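PDB 2CL2: putative laminarinase from Phanerochaete chrysosporium, which probably hydrolyses O-glycosidic bonds in beta-glucans such as laminarin, as a family 16 glycoside hydrolase. Local coordinates for residues D50-R55 with V72-I77; V86-H91 with I291-V296; L132-N137 with G239-A244. All blocks are in the same frame, centred on the assembly; numbering follows the deposited sequence.

Contact 1 of 3, residues D50-R55 with V72-I77; sequences DTLILR and VRIRSI. With MAN (alpha-D-mannopyranose), chain B.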
loop_
_atom_site.group_PDB
_atom_site.type_symbol
_atom_site.label_atom_id
_atom_site.label_comp_id
_atom_site.label_asym_id
_atom_site.label_seq_id
_atom_site.Cartn_x
_atom_site.Cartn_y
_atom_site.Cartn_z
ATOM N N ASP A 50 16.606 -7.267 -10.653
ATOM C CA ASP A 50 15.166 -7.112 -10.843
ATOM C C ASP A 50 14.409 -7.113 -9.513
ATOM O O ASP A 50 13.261 -7.549 -9.452
ATOM C CB ASP A 50 14.611 -8.188 -11.797
ATOM C CG ASP A 50 14.748 -9.609 -11.258
ATOM O OD1 ASP A 50 15.325 -9.825 -10.175
ATOM O OD2 ASP A 50 14.240 -10.530 -11.938
ATOM N N THR A 51 15.050 -6.600 -8.464
ATOM C CA THR A 51 14.494 -6.674 -7.121
ATOM C C THR A 51 14.633 -5.359 -6.369
ATOM O O THR A 51 15.683 -4.715 -6.385
ATOM C CB THR A 51 15.194 -7.778 -6.313
ATOM O OG1 THR A 51 15.053 -9.028 -6.989
ATOM C CG2 THR A 51 14.591 -7.911 -4.929
ATOM N N LEU A 52 13.553 -4.988 -5.686
ATOM C CA LEU A 52 13.575 -3.941 -4.677
ATOM C C LEU A 52 13.129 -4.581 -3.370
ATOM O O LEU A 52 12.038 -5.143 -3.314
ATOM C CB LEU A 52 12.621 -2.800 -5.031
ATOM C CG LEU A 52 12.498 -1.719 -3.955
ATOM C CD1 LEU A 52 13.795 -0.937 -3.853
ATOM C CD2 LEU A 52 11.342 -0.794 -4.242
ATOM N N ILE A 53 13.980 -4.512 -2.349
ATOM C CA ILE A 53 13.615 -4.939 -1.002
ATOM C C ILE A 53 13.511 -3.701 -0.126
ATOM O O ILE A 53 14.418 -2.865 -0.118
ATOM C CB ILE A 53 14.684 -5.862 -0.380
ATOM C CG1 ILE A 53 14.968 -7.092 -1.244
ATOM C CG2 ILE A 53 14.291 -6.263 1.037
ATOM C CD1 ILE A 53 13.796 -7.966 -1.474
ATOM N N LEU A 54 12.405 -3.593 0.604
ATOM C CA LEU A 54 12.222 -2.561 1.619
ATOM C C LEU A 54 11.896 -3.329 2.878
ATOM O O LEU A 54 10.918 -4.066 2.900
ATOM C CB LEU A 54 11.055 -1.645 1.245
ATOM C CG LEU A 54 11.096 -1.008 -0.142
ATOM C CD1 LEU A 54 9.758 -0.363 -0.466
ATOM C CD2 LEU A 54 12.234 0.009 -0.240
ATOM N N ARG A 55 12.705 -3.186 3.922
ATOM C CA ARG A 55 12.525 -4.027 5.109
ATOM C C ARG A 55 12.708 -3.283 6.419
ATOM O O ARG A 55 13.286 -2.196 6.467
ATOM C CB ARG A 55 13.468 -5.241 5.072
ATOM C CG ARG A 55 14.938 -4.889 5.209
ATOM C CD ARG A 55 15.807 -6.096 5.520
ATOM N NE ARG A 55 15.809 -7.094 4.448
ATOM C CZ ARG A 55 15.210 -8.289 4.500
ATOM N NH1 ARG A 55 14.516 -8.687 5.562
ATOM N NH2 ARG A 55 15.295 -9.098 3.450
ATOM N N VAL A 72 11.383 1.962 6.337
ATOM C CA VAL A 72 11.447 2.911 5.243
ATOM C C VAL A 72 10.065 3.252 4.706
ATOM O O VAL A 72 9.124 2.454 4.788
ATOM C CB VAL A 72 12.342 2.393 4.103
ATOM C CG1 VAL A 72 13.774 2.201 4.582
ATOM C CG2 VAL A 72 11.813 1.095 3.520
ATOM N N ARG A 73 9.986 4.455 4.152
ATOM C CA ARG A 73 8.807 4.988 3.482
ATOM C C ARG A 73 9.332 5.711 2.245
ATOM O O ARG A 73 9.979 6.758 2.371
ATOM C CB ARG A 73 8.083 5.961 4.410
ATOM C CG ARG A 73 6.934 6.711 3.766
ATOM C CD ARG A 73 6.005 7.314 4.797
ATOM N NE ARG A 73 5.163 8.376 4.238
ATOM C CZ ARG A 73 3.998 8.764 4.744
ATOM N NH1 ARG A 73 3.458 8.120 5.760
ATOM N NH2 ARG A 73 3.342 9.777 4.190
ATOM N N ILE A 74 9.093 5.151 1.062
ATOM C CA ILE A 74 9.598 5.727 -0.174
ATOM C C ILE A 74 8.455 6.373 -0.929
ATOM O O ILE A 74 7.309 5.923 -0.843
ATOM C CB ILE A 74 10.383 4.716 -1.057
ATOM C CG1 ILE A 74 9.501 3.581 -1.593
ATOM C CG2 ILE A 74 11.560 4.167 -0.277
ATOM C CD1 ILE A 74 10.165 2.789 -2.678
ATOM N N ARG A 75 8.775 7.446 -1.649
ATOM C CA ARG A 75 7.786 8.257 -2.340
ATOM C C ARG A 75 8.286 8.602 -3.727
ATOM O O ARG A 75 9.410 9.065 -3.889
ATOM C CB ARG A 75 7.558 9.542 -1.551
ATOM C CG ARG A 75 6.474 10.439 -2.131
ATOM C CD ARG A 75 6.377 11.729 -1.369
ATOM N NE ARG A 75 7.522 12.592 -1.627
ATOM C CZ ARG A 75 7.730 13.761 -1.032
ATOM N NH1 ARG A 75 6.881 14.215 -0.127
ATOM N NH2 ARG A 75 8.798 14.482 -1.351
ATOM N N SER A 76 7.444 8.415 -4.732
ATOM C CA SER A 76 7.838 8.755 -6.089
ATOM C C SER A 76 8.104 10.254 -6.198
ATOM O O SER A 76 7.427 11.067 -5.579
ATOM C CB SER A 76 6.773 8.311 -7.099
ATOM O OG SER A 76 5.566 9.034 -6.951
ATOM N N ILE A 77 9.105 10.618 -6.982
ATOM C CA ILE A 77 9.373 12.030 -7.224
ATOM C C ILE A 77 8.242 12.617 -8.078
ATOM O O ILE A 77 7.736 13.708 -7.799
ATOM C CB ILE A 77 10.760 12.224 -7.869
ATOM C CG1 ILE A 77 11.839 11.887 -6.840
ATOM C CG2 ILE A 77 10.931 13.657 -8.400
ATOM C CD1 ILE A 77 13.221 11.784 -7.418
HETATM C C1 MAN B . 19.129 -11.853 -6.938
HETATM C C2 MAN B . 18.433 -10.500 -7.013
HETATM C C3 MAN B . 18.080 -10.199 -8.459
HETATM C C4 MAN B . 19.348 -10.244 -9.309
HETATM C C5 MAN B . 20.083 -11.573 -9.103
HETATM C C6 MAN B . 21.439 -11.564 -9.802
HETATM O O2 MAN B . 19.277 -9.475 -6.542
HETATM O O3 MAN B . 17.471 -8.932 -8.520
HETATM O O4 MAN B . 19.014 -10.081 -10.670
HETATM O O5 MAN B . 20.301 -11.823 -7.727
HETATM O O6 MAN B . 22.092 -12.792 -9.549
#

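Contact 2 of 3, residues V86-H91 with I291-V296; sequences VFDVRH and IASVRV. With MAN (alpha-D-mannopyranose), chain C.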
loop_
_atom_site.group_PDB
_atom_site.type_symbol
_atom_site.label_atom_id
_atom_site.label_comp_id
_atom_site.label_asym_id
_atom_site.label_seq_id
_atom_site.Cartn_x
_atom_site.Cartn_y
_atom_site.Cartn_z
ATOM N N VAL A 86 0.834 -0.257 -11.747
ATOM C CA VAL A 86 0.854 -1.711 -11.626
ATOM C C VAL A 86 2.038 -2.122 -10.764
ATOM O O VAL A 86 3.177 -1.765 -11.049
ATOM C CB VAL A 86 0.956 -2.396 -13.000
ATOM C CG1 VAL A 86 0.871 -3.908 -12.824
ATOM C CG2 VAL A 86 -0.147 -1.895 -13.931
ATOM N N PHE A 87 1.741 -2.870 -9.708
ATOM C CA PHE A 87 2.723 -3.313 -8.725
ATOM C C PHE A 87 2.852 -4.821 -8.829
ATOM O O PHE A 87 1.872 -5.540 -8.606
ATOM C CB PHE A 87 2.248 -2.973 -7.306
ATOM C CG PHE A 87 2.036 -1.503 -7.061
ATOM C CD1 PHE A 87 2.953 -0.759 -6.321
ATOM C CD2 PHE A 87 0.908 -0.870 -7.540
ATOM C CE1 PHE A 87 2.743 0.600 -6.092
ATOM C CE2 PHE A 87 0.700 0.476 -7.321
ATOM C CZ PHE A 87 1.615 1.217 -6.600
ATOM N N ASP A 88 4.048 -5.291 -9.172
ATOM C CA ASP A 88 4.348 -6.722 -9.253
ATOM C C ASP A 88 5.105 -7.042 -7.966
ATOM O O ASP A 88 6.272 -6.700 -7.836
ATOM C CB ASP A 88 5.191 -7.001 -10.505
ATOM C CG ASP A 88 5.547 -8.466 -10.676
ATOM O OD1 ASP A 88 5.254 -9.284 -9.796
ATOM O OD2 ASP A 88 6.148 -8.805 -11.723
ATOM N N VAL A 89 4.406 -7.664 -7.022
ATOM C CA VAL A 89 4.876 -7.799 -5.645
ATOM C C VAL A 89 5.074 -9.258 -5.283
ATOM O O VAL A 89 4.122 -10.029 -5.282
ATOM C CB VAL A 89 3.869 -7.185 -4.664
ATOM C CG1 VAL A 89 4.366 -7.296 -3.213
ATOM C CG2 VAL A 89 3.570 -5.741 -5.038
ATOM N N ARG A 90 6.311 -9.635 -4.977
ATOM C CA ARG A 90 6.627 -11.016 -4.632
ATOM C C ARG A 90 6.357 -11.312 -3.161
ATOM O O ARG A 90 6.026 -12.439 -2.812
ATOM C CB ARG A 90 8.093 -11.314 -4.912
ATOM C CG ARG A 90 8.555 -10.976 -6.322
ATOM C CD ARG A 90 9.925 -11.570 -6.560
ATOM N NE ARG A 90 10.490 -11.270 -7.875
ATOM C CZ ARG A 90 11.432 -10.364 -8.124
ATOM N NH1 ARG A 90 11.935 -9.591 -7.176
ATOM N NH2 ARG A 90 11.865 -10.210 -9.362
ATOM N N HIS A 91 6.510 -10.303 -2.308
ATOM C CA HIS A 91 6.406 -10.467 -0.859
ATOM C C HIS A 91 6.000 -9.127 -0.270
ATOM O O HIS A 91 6.474 -8.077 -0.722
ATOM C CB HIS A 91 7.770 -10.879 -0.293
ATOM C CG HIS A 91 7.729 -11.453 1.096
ATOM N ND1 HIS A 91 7.802 -10.674 2.233
ATOM C CD2 HIS A 91 7.680 -12.739 1.527
ATOM C CE1 HIS A 91 7.780 -11.455 3.300
ATOM N NE2 HIS A 91 7.707 -12.712 2.898
ATOM N N ILE A 291 9.687 -6.378 -4.293
ATOM C CA ILE A 291 8.939 -5.832 -5.420
ATOM C C ILE A 291 9.738 -6.069 -6.695
ATOM O O ILE A 291 10.910 -5.698 -6.787
ATOM C CB ILE A 291 8.631 -4.326 -5.200
ATOM C CG1 ILE A 291 7.650 -4.191 -4.032
ATOM C CG2 ILE A 291 8.074 -3.681 -6.461
ATOM C CD1 ILE A 291 7.619 -2.828 -3.396
ATOM N N ALA A 292 9.105 -6.721 -7.666
ATOM C CA ALA A 292 9.738 -6.999 -8.951
ATOM C C ALA A 292 9.708 -5.780 -9.873
ATOM O O ALA A 292 10.646 -5.558 -10.632
ATOM C CB ALA A 292 9.053 -8.166 -9.620
ATOM N N SER A 293 8.630 -5.003 -9.828
ATOM C CA SER A 293 8.516 -3.809 -10.646
ATOM C C SER A 293 7.323 -2.997 -10.190
ATOM O O SER A 293 6.380 -3.520 -9.599
ATOM C CB SER A 293 8.332 -4.153 -12.132
ATOM O OG SER A 293 7.131 -4.871 -12.346
ATOM N N VAL A 294 7.384 -1.704 -10.484
ATOM C CA VAL A 294 6.219 -0.836 -10.436
ATOM C C VAL A 294 6.235 -0.071 -11.748
ATOM O O VAL A 294 7.262 0.486 -12.130
ATOM C CB VAL A 294 6.226 0.127 -9.236
ATOM C CG1 VAL A 294 5.006 1.063 -9.286
ATOM C CG2 VAL A 294 6.228 -0.654 -7.927
ATOM N N ARG A 295 5.103 -0.069 -12.438
ATOM C CA ARG A 295 5.002 0.569 -13.741
ATOM C C ARG A 295 3.806 1.496 -13.734
ATOM O O ARG A 295 2.754 1.150 -13.208
ATOM C CB ARG A 295 4.876 -0.489 -14.838
ATOM C CG ARG A 295 6.108 -1.375 -14.914
ATOM C CD ARG A 295 6.145 -2.262 -16.138
ATOM N NE ARG A 295 7.400 -3.027 -16.154
ATOM C CZ ARG A 295 7.530 -4.314 -15.825
ATOM N NH1 ARG A 295 6.481 -5.047 -15.496
ATOM N NH2 ARG A 295 8.736 -4.886 -15.856
ATOM N N VAL A 296 3.985 2.685 -14.298
ATOM C CA VAL A 296 2.901 3.643 -14.426
ATOM C C VAL A 296 2.636 3.885 -15.900
ATOM O O VAL A 296 3.574 3.981 -16.693
ATOM C CB VAL A 296 3.237 4.979 -13.731
ATOM C CG1 VAL A 296 2.075 5.953 -13.840
ATOM C CG2 VAL A 296 3.596 4.740 -12.271
HETATM C C1 MAN C . 14.155 -17.307 -7.906
HETATM C C2 MAN C . 14.106 -17.264 -9.424
HETATM C C3 MAN C . 13.817 -15.866 -9.950
HETATM C C4 MAN C . 12.595 -15.271 -9.263
HETATM C C5 MAN C . 12.661 -15.446 -7.746
HETATM C C6 MAN C . 11.322 -15.078 -7.121
HETATM O O2 MAN C . 13.099 -18.139 -9.858
HETATM O O3 MAN C . 13.590 -15.927 -11.343
HETATM O O4 MAN C . 12.528 -13.896 -9.578
HETATM O O5 MAN C . 12.953 -16.787 -7.381
HETATM O O6 MAN C . 11.485 -14.946 -5.725
HETATM O O HOH W 1 4.647 -3.817 -12.458
HETATM O O HOH W 2 7.757 -7.363 -13.192
#

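Contact 3 of 3, residues L132-N137 with G239-A244; sequences LHTGAN and GSHFDA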
loop_
_atom_site.group_PDB
_atom_site.type_symbol
_atom_site.label_atom_id
_atom_site.label_comp_id
_atom_site.label_asym_id
_atom_site.label_seq_id
_atom_site.Cartn_x
_atom_site.Cartn_y
_atom_site.Cartn_z
ATOM N N LEU A 132 -10.389 4.747 -0.143
ATOM C CA LEU A 132 -10.163 6.162 -0.425
ATOM C C LEU A 132 -10.368 6.973 0.835
ATOM O O LEU A 132 -11.252 6.680 1.633
ATOM C CB LEU A 132 -11.091 6.710 -1.511
ATOM C CG LEU A 132 -11.227 5.924 -2.809
ATOM C CD1 LEU A 132 -12.096 6.701 -3.782
ATOM C CD2 LEU A 132 -9.884 5.603 -3.431
ATOM N N HIS A 133 -9.536 7.997 0.988
ATOM C CA HIS A 133 -9.696 9.003 2.028
ATOM C C HIS A 133 -9.744 10.351 1.333
ATOM O O HIS A 133 -8.834 10.691 0.586
ATOM C CB HIS A 133 -8.516 8.978 3.005
ATOM C CG HIS A 133 -8.279 7.653 3.659
ATOM N ND1 HIS A 133 -8.459 7.451 5.010
ATOM C CD2 HIS A 133 -7.830 6.476 3.161
ATOM C CE1 HIS A 133 -8.158 6.198 5.311
ATOM N NE2 HIS A 133 -7.765 5.588 4.210
ATOM N N THR A 134 -10.815 11.109 1.579
ATOM C CA THR A 134 -11.029 12.388 0.915
ATOM C C THR A 134 -11.531 13.422 1.901
ATOM O O THR A 134 -11.754 13.127 3.068
ATOM C CB THR A 134 -12.095 12.262 -0.194
ATOM O OG1 THR A 134 -13.373 11.999 0.397
ATOM C CG2 THR A 134 -11.728 11.154 -1.181
ATOM N N GLY A 135 -11.706 14.642 1.406
ATOM C CA GLY A 135 -12.472 15.658 2.110
ATOM C C GLY A 135 -13.966 15.475 1.897
ATOM O O GLY A 135 -14.426 14.424 1.433
ATOM N N ALA A 136 -14.726 16.520 2.220
ATOM C CA ALA A 136 -16.183 16.436 2.300
ATOM C C ALA A 136 -16.859 16.091 0.983
ATOM O O ALA A 136 -16.333 16.388 -0.083
ATOM C CB ALA A 136 -16.758 17.749 2.835
ATOM N N ASN A 137 -18.032 15.468 1.092
ATOM C CA ASN A 137 -18.913 15.214 -0.043
ATOM C C ASN A 137 -18.348 14.190 -1.032
ATOM O O ASN A 137 -18.230 14.446 -2.233
ATOM C CB ASN A 137 -19.290 16.523 -0.748
ATOM C CG ASN A 137 -20.468 16.367 -1.699
ATOM O OD1 ASN A 137 -21.280 15.446 -1.572
ATOM N ND2 ASN A 137 -20.562 17.273 -2.664
ATOM N N GLY A 239 -12.504 13.365 -9.578
ATOM C CA GLY A 239 -11.482 14.300 -10.016
ATOM C C GLY A 239 -11.348 15.535 -9.142
ATOM O O GLY A 239 -10.254 16.097 -9.035
ATOM N N SER A 240 -12.440 15.961 -8.506
ATOM C CA SER A 240 -12.412 17.153 -7.642
ATOM C C SER A 240 -11.930 16.840 -6.225
ATOM O O SER A 240 -11.702 17.757 -5.435
ATOM C CB SER A 240 -13.783 17.834 -7.577
ATOM O OG SER A 240 -14.661 17.164 -6.696
ATOM N N HIS A 241 -11.812 15.553 -5.900
ATOM C CA HIS A 241 -11.325 15.115 -4.586
ATOM C C HIS A 241 -9.911 14.574 -4.628
ATOM O O HIS A 241 -9.349 14.237 -3.589
ATOM C CB HIS A 241 -12.262 14.069 -3.990
ATOM C CG HIS A 241 -13.607 14.617 -3.658
ATOM N ND1 HIS A 241 -13.973 15.024 -2.393
ATOM C CD2 HIS A 241 -14.659 14.889 -4.460
ATOM C CE1 HIS A 241 -15.211 15.491 -2.434
ATOM N NE2 HIS A 241 -15.648 15.420 -3.675
ATOM N N PHE A 242 -9.331 14.491 -5.823
ATOM C CA PHE A 242 -7.964 14.025 -5.995
ATOM C C PHE A 242 -7.228 15.018 -6.849
ATOM O O PHE A 242 -7.788 15.533 -7.816
ATOM C CB PHE A 242 -7.942 12.661 -6.682
ATOM C CG PHE A 242 -8.307 11.541 -5.772
ATOM C CD1 PHE A 242 -9.628 11.293 -5.468
ATOM C CD2 PHE A 242 -7.327 10.750 -5.190
ATOM C CE1 PHE A 242 -9.971 10.268 -4.593
ATOM C CE2 PHE A 242 -7.661 9.720 -4.321
ATOM C CZ PHE A 242 -8.984 9.486 -4.020
ATOM N N ASP A 243 -5.976 15.276 -6.517
ATOM C CA ASP A 243 -5.136 16.079 -7.402
ATOM C C ASP A 243 -3.897 15.255 -7.752
ATOM O O ASP A 243 -3.994 14.028 -7.785
ATOM C CB ASP A 243 -4.878 17.483 -6.836
ATOM C CG ASP A 243 -4.217 17.474 -5.491
ATOM O OD1 ASP A 243 -3.509 16.512 -5.165
ATOM O OD2 ASP A 243 -4.416 18.461 -4.762
ATOM N N ALA A 244 -2.770 15.876 -8.076
ATOM C CA ALA A 244 -1.608 15.117 -8.516
ATOM C C ALA A 244 -0.984 14.436 -7.309
ATOM O O ALA A 244 -0.576 15.101 -6.371
ATOM C CB ALA A 244 -0.618 16.018 -9.217
HETATM O O HOH W 3 -10.452 15.119 -1.199
#

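Contact 1 of 3, residues D50-R55 with V72-I77
No flat group has a face or an edge in the interface where Leu54 meets Val72 and Ile74; branched aliphatic side chains make nearly all of the contact. Val72 crosses Leu54 at about a right angle, and its CG2 comes within 3.6 Å of Leu54 CB. That methyl sits between the backbone N and the carbonyl carbon of Val72, and also lies near Leu54 CD2. Ile74 CG1 starts from the same position on its own residue, and chi2 167° then swings CD1 forward to 3.9 Å from Leu54 CD1. The same CD1 meets Leu52 CD2 tip to tip at 4.1 Å. No hydrogen bond links the two segments. At the other end of 50-55, away from this apolar patch, O3 of the mannose of chain B accepts a bond from Asp50 N at 2.8 Å; Asp50 OD1 and Thr51 OG1, both 2.9 Å from O3, share in a network whose protons are not settled. Ile249 and Trp289 touch Leu54 as well, while Phe18 and His20 lie against Ile74. Strand 51-55 belongs to one sheet and strand 69-76 to the other, so this is the face-to-face packing of a beta sandwich, the jelly roll of glycoside hydrolase family 16.

Contact 2 of 3, residues V86-H91 with I291-V296
Val86 and Arg295 form a hydrogen-bonded antiparallel pair in which each backbone serves the other: Val86 N donates to Arg295 O at 2.8 Å, and Arg295 N to Val86 O at 2.9 Å. Val86 O is gripped again by water 1, which donates to it and is also hydrogen-bonded to Ser293 OG. Further along, Asp88 N gives a nearly straight bond (171°) to Ser293 O at 3.0 Å, while Asp88 O takes Ala292 N at 2.8 Å. Ser293 OG holds a second water: water 2 lies 2.7 Å from it and donates to Asp88 OD2 at 2.6 Å. The other carboxylate oxygen, Asp88 OD1, has a salt bridge to Arg203. The Arg90 chain is extended from CG to NE (chi3 -178°), which carries the guanidinium to Ala292, with Ala292 CB over one face; its NH1 is paired with Asp290, and its NH2 bonds to Asp50 O. On the face carrying Phe87 and Val294 the contact is apolar. The two side chains lie side by side, and Val294 CG1 makes a CH-pi contact 4.2 Å from the centroid of the Phe87 ring. Between Asp88 and Val89 the register slips by one residue, since Ala292 and Ser293 both face Asp88: a classic beta bulge at a corner of the jelly-roll sheet.

Contact 3 of 3, residues L132-N137 with G239-A244
Thr134 and His241 bring the two backbones closest, their CA atoms 6.1 Å apart, where the chain leaving strand 129-133 passes the weakly bonded helical turn of 239-241. This is loop packing at one end of the jelly-roll sandwich. No direct hydrogen bond joins the segments; water 3 bridges them instead, lying 2.9 Å from Gly135 N, which donates to it, and 2.8 Å from His241 O. The disulfide between Cys138 and Cys236 ties the same two regions together covalently, just beyond Asn137 on one side and shortly before Gly239 on the other.

Among the side chains, His241 and Phe242 carry the contact and meet at Thr134. The imidazole stands against Thr134, with ND1 4.0 Å from Thr134 CB, and the carbonyl oxygen of Gly135 lies at the edge of the ring, near its plane. Phe242 turns back toward the strand end and crosses both of its neighbours at about right angles: CE1 is 3.9 Å from Thr134 CG2, and CZ is 4.0 Å from Leu132 CD2. Ile196 of strand 195-202 touches both Leu132 and Phe242, continuing this apolar cluster. Thr134 therefore has two jobs, its methyl packing on the phenyl ring while its hydroxyl bonds to the carbonyl of the residue that follows. Replacing it with an alanine removes both groups, which would probably open a gap beside Phe242 CE1 and leave the Gly135 carbonyl without its side-chain donor. The first torsion (chi1 67°) sets OG1 between the backbone N and the carbonyl carbon, on the side of the Gly135 carbonyl. From there Thr134 OG1 donates to Gly135 O at 2.8 Å, arriving in the carbonyl plane on a lone pair, with a C=O...donor angle of 136°.

Overall arrangement
From the N terminus, contact 1 comes first: 50-55 and 72-77 close a short loop of 16 residues and pin the two sheets of the sandwich face to face. After a short connection the chain enters strand 83-89, whose 86-91 opens contact 2; that contact closes near the C terminus, at 291-296, after 199 residues. Contact 3 lies within this long excursion, joining the end of strand 129-133 to the turn at 239-241. No pair of contacts crosses. Contacts 1 and 2 touch through a probable backbone bond from Ile291 to Leu52 and through Arg90 with Asp50, whereas contact 3 stands apart, about 25 Å from contact 2 between centres, although strand 129-133 shares a sheet with strand 69-76.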